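Local coordinates for protein hydrolase, isochorismatase family (Pseudomonas putida, PDB 4L07) that probably hydrolyses maleamate to maleate and ammonia, as a maleamate amidase of the isochorismatase family, at residues Phe33-Leu36 / Gln37-Thr40; Arg174-Gly177 / Pro178-Ser182. All coordinates share one frame; numbering follows the deposited sequence.

Interaction 1: Phe33-Leu36 / Gln37-Thr40; sequences FTDL and QYPT
D35 OD2 is gripped by two donors: Q37 NE2 at 3.0 Å, and R97, which reaches it from outside the segment in a salt bridge. With CG anti to the backbone N (chi1 -175°), the D35 carboxylate swings back over the chain that follows, where OD1 takes the Q37 backbone N at 3.1 Å and closes an Asx turn. Both Q37 donors come in above the carboxylate plane, which stands 64° to the Q37 amide. D35 OD2 lies close to the plane of that amide, and the N-H points almost straight at it (169°). The backbone adds a type I turn: Y38 N donates to D35 O at 2.9 Å. Q37 CG lies 3.6 Å above the centre of the Y38 ring, while D35 CB approaches Y38 CD2 at 3.8 Å. R97 also bonds to Y38 OH. Without the carboxylate, as with an alanine here, R97 would probably lose its charge mate, the Asx turn its acceptor, and the Q37 amide its hold. Where the two ends of 33-40 come together, one water donates to both F33 O (3.0 Å) and T40 O, and T40 OG1 bonds to G32 O. P39 and T40 pack on A9 and A10 of the second subunit. All this reverses the chain just past helix 31-34 and starts the loop toward helix 45-60.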
loop_
_atom_site.group_PDB
_atom_site.type_symbol
_atom_site.label_atom_id
_atom_site.label_comp_id
_atom_site.label_asym_id
_atom_site.label_seq_id
_atom_site.Cartn_x
_atom_site.Cartn_y
_atom_site.Cartn_z
ATOM N N PHE A 33 16.585 -14.359 -14.220
ATOM C CA PHE A 33 17.595 -13.390 -13.821
ATOM C C PHE A 33 18.983 -14.002 -13.582
ATOM O O PHE A 33 19.952 -13.265 -13.470
ATOM C CB PHE A 33 17.130 -12.606 -12.588
ATOM C CG PHE A 33 15.912 -11.761 -12.846
ATOM C CD1 PHE A 33 16.026 -10.537 -13.497
ATOM C CD2 PHE A 33 14.646 -12.198 -12.461
ATOM C CE1 PHE A 33 14.904 -9.762 -13.754
ATOM C CE2 PHE A 33 13.520 -11.426 -12.717
ATOM C CZ PHE A 33 13.650 -10.208 -13.366
ATOM N N THR A 34 19.077 -15.333 -13.518
ATOM C CA THR A 34 20.341 -15.997 -13.139
ATOM C C THR A 34 20.897 -16.975 -14.178
ATOM O O THR A 34 22.055 -17.397 -14.064
ATOM C CB THR A 34 20.208 -16.771 -11.813
ATOM O OG1 THR A 34 19.251 -17.825 -11.979
ATOM C CG2 THR A 34 19.755 -15.847 -10.682
ATOM N N ASP A 35 20.076 -17.373 -15.150
ATOM C CA ASP A 35 20.522 -18.305 -16.200
ATOM C C ASP A 35 20.782 -17.566 -17.511
ATOM O O ASP A 35 19.849 -17.112 -18.175
ATOM C CB ASP A 35 19.490 -19.428 -16.393
ATOM C CG ASP A 35 19.940 -20.493 -17.389
ATOM O OD1 ASP A 35 20.812 -20.210 -18.239
ATOM O OD2 ASP A 35 19.393 -21.619 -17.317
ATOM N N LEU A 36 22.053 -17.477 -17.903
ATOM C CA LEU A 36 22.461 -16.627 -19.029
ATOM C C LEU A 36 21.859 -16.966 -20.402
ATOM O O LEU A 36 22.067 -16.230 -21.369
ATOM C CB LEU A 36 23.994 -16.521 -19.104
ATOM C CG LEU A 36 24.665 -15.738 -17.964
ATOM C CD1 LEU A 36 26.160 -16.014 -17.915
ATOM C CD2 LEU A 36 24.403 -14.239 -18.065
ATOM N N GLN A 37 21.108 -18.063 -20.488
ATOM C CA GLN A 37 20.394 -18.393 -21.719
ATOM C C GLN A 37 19.249 -17.412 -21.970
ATOM O O GLN A 37 18.794 -17.250 -23.102
ATOM C CB GLN A 37 19.875 -19.836 -21.700
ATOM C CG GLN A 37 18.735 -20.098 -20.728
ATOM C CD GLN A 37 18.083 -21.443 -20.957
ATOM O OE1 GLN A 37 17.465 -21.675 -21.996
ATOM N NE2 GLN A 37 18.204 -22.331 -19.983
ATOM N N TYR A 38 18.796 -16.761 -20.899
ATOM C CA TYR A 38 17.701 -15.805 -20.982
ATOM C C TYR A 38 18.228 -14.375 -21.061
ATOM O O TYR A 38 19.146 -14.008 -20.321
ATOM C CB TYR A 38 16.765 -15.958 -19.784
ATOM C CG TYR A 38 16.259 -17.371 -19.567
ATOM C CD1 TYR A 38 15.523 -18.036 -20.556
ATOM C CD2 TYR A 38 16.505 -18.036 -18.367
ATOM C CE1 TYR A 38 15.056 -19.327 -20.349
ATOM C CE2 TYR A 38 16.036 -19.321 -18.148
ATOM C CZ TYR A 38 15.313 -19.961 -19.142
ATOM O OH TYR A 38 14.854 -21.240 -18.916
ATOM N N PRO A 39 17.638 -13.560 -21.959
ATOM C CA PRO A 39 18.062 -12.174 -22.205
ATOM C C PRO A 39 18.116 -11.296 -20.952
ATOM O O PRO A 39 18.909 -10.357 -20.903
ATOM C CB PRO A 39 16.989 -11.638 -23.160
ATOM C CG PRO A 39 16.396 -12.834 -23.808
ATOM C CD PRO A 39 16.534 -13.974 -22.846
ATOM N N THR A 40 17.281 -11.594 -19.958
ATOM C CA THR A 40 17.191 -10.770 -18.749
ATOM C C THR A 40 18.194 -11.154 -17.660
ATOM O O THR A 40 18.252 -10.518 -16.609
ATOM C CB THR A 40 15.764 -10.785 -18.166
ATOM O OG1 THR A 40 15.288 -12.137 -18.101
ATOM C CG2 THR A 40 14.822 -9.944 -19.033
HETATM O O HOH W 1 19.651 -10.366 -14.081
#

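Interaction 2: Arg174-Gly177 / Pro178-Ser182; sequences RAKG and PHEAS. With SO4 (sulfate ion), chain C.
K176 O accepts the E180 backbone N at 2.8 Å, and G177 O accepts A181 N at 3.0 Å; both N-H groups point nearly straight down the carbonyls, as expected of i to i+4 bonds in a first helical turn. S182 N to P178 O carries the ladder on. Placed in that turn, P178 costs no helical bond, since an N-H here would have no carbonyl a turn earlier in the helix to meet. One apolar contact pads the same turn: A175, at the N-cap, lays CB 3.9 Å from P178 CD. H179 CB makes a van der Waals approach to a carbonyl, 3.4 Å from A175 O. K176 and E180 meet where their side chains cross, CG to CG at 3.9 Å. Their opposite charges, K176 NZ and E180 OE1, are 5.8 Å apart and not in contact, the lysine being extended and the glutamate bent at its second torsion; any attraction is probably weak. H179 ND1 is fixed by a hydrogen bond with T146. The bound sulfate is met by R174. NH1 and NH2 both donate to sulfate O1, each at 2.8 Å, and because one oxygen sits between them at the guanidinium edge, both bonds are bent, near 142°. T145 and C149, with K189 of the second subunit, also bind this sulfate, which probably comes from the crystallisation liquor. The segments lie at the helix start of the beta-alpha-beta unit formed by strand 163-172, helix 176-189 and strand 192-194; the sulfate is consistent with an anion-binding pocket at the subunit interface.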
loop_
_atom_site.group_PDB
_atom_site.type_symbol
_atom_site.label_atom_id
_atom_site.label_comp_id
_atom_site.label_asym_id
_atom_site.label_seq_id
_atom_site.Cartn_x
_atom_site.Cartn_y
_atom_site.Cartn_z
ATOM N N ARG A 174 23.804 -6.368 -13.963
ATOM C CA ARG A 174 24.174 -6.482 -15.377
ATOM C C ARG A 174 25.448 -5.740 -15.721
ATOM O O ARG A 174 26.074 -6.025 -16.738
ATOM C CB ARG A 174 23.048 -5.951 -16.265
ATOM C CG ARG A 174 21.810 -6.807 -16.190
ATOM C CD ARG A 174 20.658 -6.292 -17.024
ATOM N NE ARG A 174 19.515 -7.165 -16.795
ATOM C CZ ARG A 174 18.600 -6.973 -15.851
ATOM N NH1 ARG A 174 18.670 -5.909 -15.052
ATOM N NH2 ARG A 174 17.611 -7.849 -15.709
ATOM N N ALA A 175 25.806 -4.774 -14.880
ATOM C CA ALA A 175 26.977 -3.924 -15.101
ATOM C C ALA A 175 27.443 -3.345 -13.780
ATOM O O ALA A 175 26.644 -3.176 -12.853
ATOM C CB ALA A 175 26.653 -2.809 -16.087
ATOM N N LYS A 176 28.736 -3.042 -13.703
ATOM C CA LYS A 176 29.361 -2.543 -12.482
ATOM C C LYS A 176 28.853 -1.153 -12.079
ATOM O O LYS A 176 28.629 -0.893 -10.896
ATOM C CB LYS A 176 30.882 -2.523 -12.663
ATOM C CG LYS A 176 31.690 -2.147 -11.434
ATOM C CD LYS A 176 33.179 -2.260 -11.748
ATOM C CE LYS A 176 34.042 -1.618 -10.675
ATOM N NZ LYS A 176 35.481 -1.673 -11.064
ATOM N N GLY A 177 28.682 -0.273 -13.066
ATOM C CA GLY A 177 28.262 1.119 -12.824
ATOM C C GLY A 177 26.997 1.264 -11.988
ATOM O O GLY A 177 27.045 1.818 -10.890
ATOM N N PRO A 178 25.861 0.754 -12.498
ATOM C CA PRO A 178 24.597 0.809 -11.756
ATOM C C PRO A 178 24.668 0.075 -10.410
ATOM O O PRO A 178 24.036 0.505 -9.437
ATOM C CB PRO A 178 23.612 0.112 -12.700
ATOM C CG PRO A 178 24.180 0.329 -14.061
ATOM C CD PRO A 178 25.667 0.249 -13.870
ATOM N N HIS A 179 25.438 -1.012 -10.362
ATOM C CA HIS A 179 25.656 -1.781 -9.132
ATOM C C HIS A 179 26.282 -0.905 -8.070
ATOM O O HIS A 179 25.748 -0.776 -6.959
ATOM C CB HIS A 179 26.520 -3.008 -9.459
ATOM C CG HIS A 179 26.992 -3.790 -8.255
ATOM N ND1 HIS A 179 26.216 -4.694 -7.622
ATOM C CD2 HIS A 179 28.225 -3.803 -7.603
ATOM C CE1 HIS A 179 26.910 -5.245 -6.609
ATOM N NE2 HIS A 179 28.142 -4.701 -6.602
ATOM N N GLU A 180 27.397 -0.265 -8.418
ATOM C CA GLU A 180 28.116 0.622 -7.496
ATOM C C GLU A 180 27.286 1.835 -7.075
ATOM O O GLU A 180 27.291 2.220 -5.904
ATOM C CB GLU A 180 29.443 1.083 -8.114
ATOM C CG GLU A 180 30.454 -0.030 -8.360
ATOM C CD GLU A 180 30.974 -0.668 -7.083
ATOM O OE1 GLU A 180 31.246 -1.889 -7.099
ATOM O OE2 GLU A 180 31.112 0.045 -6.062
ATOM N N ALA A 181 26.569 2.422 -8.031
ATOM C CA ALA A 181 25.748 3.599 -7.767
ATOM C C ALA A 181 24.655 3.293 -6.747
ATOM O O ALA A 181 24.425 4.082 -5.835
ATOM C CB ALA A 181 25.142 4.134 -9.054
ATOM N N SER A 182 23.993 2.146 -6.888
ATOM C CA SER A 182 22.934 1.794 -5.939
ATOM C C SER A 182 23.470 1.456 -4.552
ATOM O O SER A 182 22.864 1.833 -3.554
ATOM C CB SER A 182 22.024 0.686 -6.476
ATOM O OG SER A 182 20.927 1.273 -7.170
HETATM S S SO4 C . 15.784 -5.868 -12.400
HETATM O O1 SO4 C . 16.577 -6.682 -13.358
HETATM O O2 SO4 C . 16.388 -5.908 -11.062
HETATM O O3 SO4 C . 15.756 -4.464 -12.863
HETATM O O4 SO4 C . 14.382 -6.367 -12.326
#

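From the N terminus, the chain leaves strand 22-27, passes through helix 31-34 and closes the turn of interaction 1 on the way to helix 45-60. Much later, strand 163-172 ends and interaction 2 starts helix 176-189, which leads back to the parallel sheet at strand 192-194. The two are local and in series, so neither nests in nor crosses the other. Their centres lie 18 Å apart, yet their ends meet: R174 NH2 probably hydrogen-bonds to T40 O at 2.9 Å, with F33 packed against the same guanidinium. That junction ties loops from two distant points in the chain together, and both interactions also abut the second subunit.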